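PDB 3ZUC: cellulosomal scaffoldin from Acetivibrio cellulolyticus, which probably binds crystalline cellulose through this family 3b carbohydrate-binding module, one part of a large scaffolding protein of the cellulosome. Local coordinates for residues N68-V74 / Y86-S92. Residues are numbered along the deposited sequence.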
loop_
_atom_site.group_PDB
_atom_site.type_symbol
_atom_site.label_atom_id
_atom_site.label_comp_id
_atom_site.label_asym_id
_atom_site.label_seq_id
_atom_site.Cartn_x
_atom_site.Cartn_y
_atom_site.Cartn_z
ATOM N N ASN A 68 -7.132 -4.201 -12.137
ATOM C CA ASN A 68 -7.725 -2.934 -11.734
ATOM C C ASN A 68 -6.915 -2.217 -10.656
ATOM O O ASN A 68 -7.305 -1.139 -10.226
ATOM C CB ASN A 68 -9.153 -3.180 -11.255
ATOM C CG ASN A 68 -10.019 -3.685 -12.356
ATOM O OD1 ASN A 68 -9.967 -3.167 -13.464
ATOM N ND2 ASN A 68 -10.848 -4.666 -12.069
ATOM N N VAL A 69 -5.797 -2.804 -10.230
ATOM C CA VAL A 69 -4.976 -2.266 -9.154
ATOM C C VAL A 69 -3.596 -1.987 -9.713
ATOM O O VAL A 69 -2.936 -2.907 -10.200
ATOM C CB VAL A 69 -4.868 -3.286 -8.014
ATOM C CG1 VAL A 69 -4.030 -2.724 -6.880
ATOM C CG2 VAL A 69 -6.245 -3.732 -7.528
ATOM N N THR A 70 -3.183 -0.727 -9.691
ATOM C CA THR A 70 -1.904 -0.333 -10.277
ATOM C C THR A 70 -1.099 0.510 -9.298
ATOM O O THR A 70 -1.637 1.045 -8.320
ATOM C CB THR A 70 -2.099 0.410 -11.600
ATOM O OG1 THR A 70 -2.922 1.547 -11.370
ATOM C CG2 THR A 70 -2.736 -0.499 -12.645
ATOM N N GLY A 71 0.197 0.618 -9.561
ATOM C CA GLY A 71 1.096 1.316 -8.675
ATOM C C GLY A 71 2.043 2.206 -9.435
ATOM O O GLY A 71 2.498 1.874 -10.537
ATOM N N THR A 72 2.387 3.325 -8.802
ATOM C CA THR A 72 3.410 4.232 -9.283
ATOM C C THR A 72 4.311 4.615 -8.116
ATOM O O THR A 72 3.970 4.385 -6.955
ATOM C CB THR A 72 2.806 5.484 -9.918
ATOM O OG1 THR A 72 1.965 6.104 -8.958
ATOM C CG2 THR A 72 2.037 5.177 -11.185
ATOM N N PHE A 73 5.469 5.172 -8.442
ATOM C CA PHE A 73 6.482 5.528 -7.443
ATOM C C PHE A 73 6.736 7.018 -7.490
ATOM O O PHE A 73 6.903 7.596 -8.570
ATOM C CB PHE A 73 7.769 4.741 -7.699
ATOM C CG PHE A 73 7.536 3.270 -7.563
ATOM C CD1 PHE A 73 7.083 2.521 -8.641
ATOM C CD2 PHE A 73 7.671 2.647 -6.337
ATOM C CE1 PHE A 73 6.779 1.178 -8.491
ATOM C CE2 PHE A 73 7.371 1.303 -6.194
ATOM C CZ PHE A 73 6.916 0.583 -7.271
ATOM N N VAL A 74 6.803 7.619 -6.306
ATOM C CA VAL A 74 6.955 9.056 -6.152
ATOM C C VAL A 74 8.088 9.307 -5.166
ATOM O O VAL A 74 8.233 8.576 -4.195
ATOM C CB VAL A 74 5.635 9.689 -5.622
ATOM C CG1 VAL A 74 5.763 11.212 -5.567
ATOM C CG2 VAL A 74 4.466 9.267 -6.482
ATOM N N TYR A 86 7.710 6.760 -2.059
ATOM C CA TYR A 86 6.554 5.945 -1.759
ATOM C C TYR A 86 6.000 5.306 -3.015
ATOM O O TYR A 86 6.056 5.859 -4.110
ATOM C CB TYR A 86 5.463 6.715 -1.005
ATOM C CG TYR A 86 4.894 7.952 -1.668
ATOM C CD1 TYR A 86 5.477 9.184 -1.456
ATOM C CD2 TYR A 86 3.737 7.912 -2.434
ATOM C CE1 TYR A 86 4.915 10.359 -1.975
ATOM C CE2 TYR A 86 3.182 9.077 -2.972
ATOM C CZ TYR A 86 3.775 10.295 -2.734
ATOM O OH TYR A 86 3.212 11.463 -3.236
ATOM N N LEU A 87 5.450 4.116 -2.815
ATOM C CA LEU A 87 4.537 3.468 -3.745
ATOM C C LEU A 87 3.151 4.029 -3.503
ATOM O O LEU A 87 2.701 4.072 -2.357
ATOM C CB LEU A 87 4.532 1.969 -3.455
ATOM C CG LEU A 87 3.406 1.152 -4.090
ATOM C CD1 LEU A 87 3.505 1.083 -5.590
ATOM C CD2 LEU A 87 3.346 -0.231 -3.467
ATOM N N GLU A 88 2.466 4.421 -4.568
ATOM C CA GLU A 88 1.067 4.812 -4.512
ATOM C C GLU A 88 0.253 3.815 -5.333
ATOM O O GLU A 88 0.481 3.663 -6.538
ATOM C CB GLU A 88 0.855 6.231 -5.055
ATOM C CG GLU A 88 -0.596 6.667 -5.016
ATOM C CD GLU A 88 -0.738 8.154 -5.261
ATOM O OE1 GLU A 88 -0.509 8.960 -4.339
ATOM O OE2 GLU A 88 -1.057 8.530 -6.402
ATOM N N ILE A 89 -0.666 3.125 -4.665
ATOM C CA ILE A 89 -1.568 2.173 -5.289
ATOM C C ILE A 89 -2.901 2.857 -5.545
ATOM O O ILE A 89 -3.423 3.557 -4.674
ATOM C CB ILE A 89 -1.759 0.940 -4.391
ATOM C CG1 ILE A 89 -0.442 0.196 -4.199
ATOM C CG2 ILE A 89 -2.827 0.018 -4.946
ATOM C CD1 ILE A 89 -0.485 -0.869 -3.136
ATOM N N ALA A 90 -3.442 2.631 -6.743
ATOM C CA ALA A 90 -4.726 3.164 -7.172
ATOM C C ALA A 90 -5.589 2.034 -7.746
ATOM O O ALA A 90 -5.095 0.980 -8.162
ATOM C CB ALA A 90 -4.518 4.227 -8.238
ATOM N N PHE A 91 -6.884 2.299 -7.764
ATOM C CA PHE A 91 -7.905 1.383 -8.272
ATOM C C PHE A 91 -8.636 2.038 -9.441
ATOM O O PHE A 91 -9.002 3.208 -9.365
ATOM C CB PHE A 91 -8.967 1.121 -7.197
ATOM C CG PHE A 91 -8.443 0.414 -5.980
ATOM C CD1 PHE A 91 -7.950 1.135 -4.910
ATOM C CD2 PHE A 91 -8.471 -0.966 -5.893
ATOM C CE1 PHE A 91 -7.486 0.488 -3.787
ATOM C CE2 PHE A 91 -8.010 -1.616 -4.770
ATOM C CZ PHE A 91 -7.520 -0.895 -3.719
ATOM N N SER A 92 -8.882 1.277 -10.501
ATOM C CA SER A 92 -9.670 1.769 -11.610
ATOM C C SER A 92 -11.166 1.735 -11.293
ATOM O O SER A 92 -11.603 1.108 -10.333
ATOM C CB SER A 92 -9.421 0.897 -12.827
ATOM O OG SER A 92 -10.048 -0.347 -12.603
HETATM O O HOH W 1 -0.644 4.875 -8.779
#
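Tyr86 pairs with Val74 through two backbone hydrogen bonds, N to O each way, both 2.9 Å. Its ring lies against the beta-branched valine, whose CB sits 3.7 Å from the ring centroid in a CH-pi contact; His44 stacks on this ring too. Leu87, on the other face, sends CD1 over the Phe73 ring. The same methyl lies 3.9 Å from Gly71 CA, where a CB would collide with it. Glu88 N donates to Thr72 O (2.8 Å) and Thr72 N to Glu88 O (3.0 Å), while a water links that Glu88 O to Thr72 OG1; an acid suits this outer face, Glu88 OE1 being hydrogen-bonded to His44 NE2 of strand 42-47.

This is an antiparallel hairpin of the CBM3 beta sandwich: strand 69-80 edges one sheet, and Val69, Leu87, Ile89 and Phe91 are buried against the opposite sheet, while Phe73 lies nearer the core's margin, edge-to-face with Phe110.

Branched Ile89 faces Gly71 and fills the buried face, resting CG2 on Val69 CG1 (3.6 Å). Ala90 lies beside Thr70 on the outer face, where its methyl needs little cover, bonded through Ala90 N to Thr70 O (2.9 Å) and the converse. Phe91's broad ring fills the core further, CE2 meeting Val69 CG2 at 3.9 Å. Ser92 binds Asn68 twice, N to O and OG to OD1, each 2.9 Å, its short hydroxyl suiting the amide oxygen.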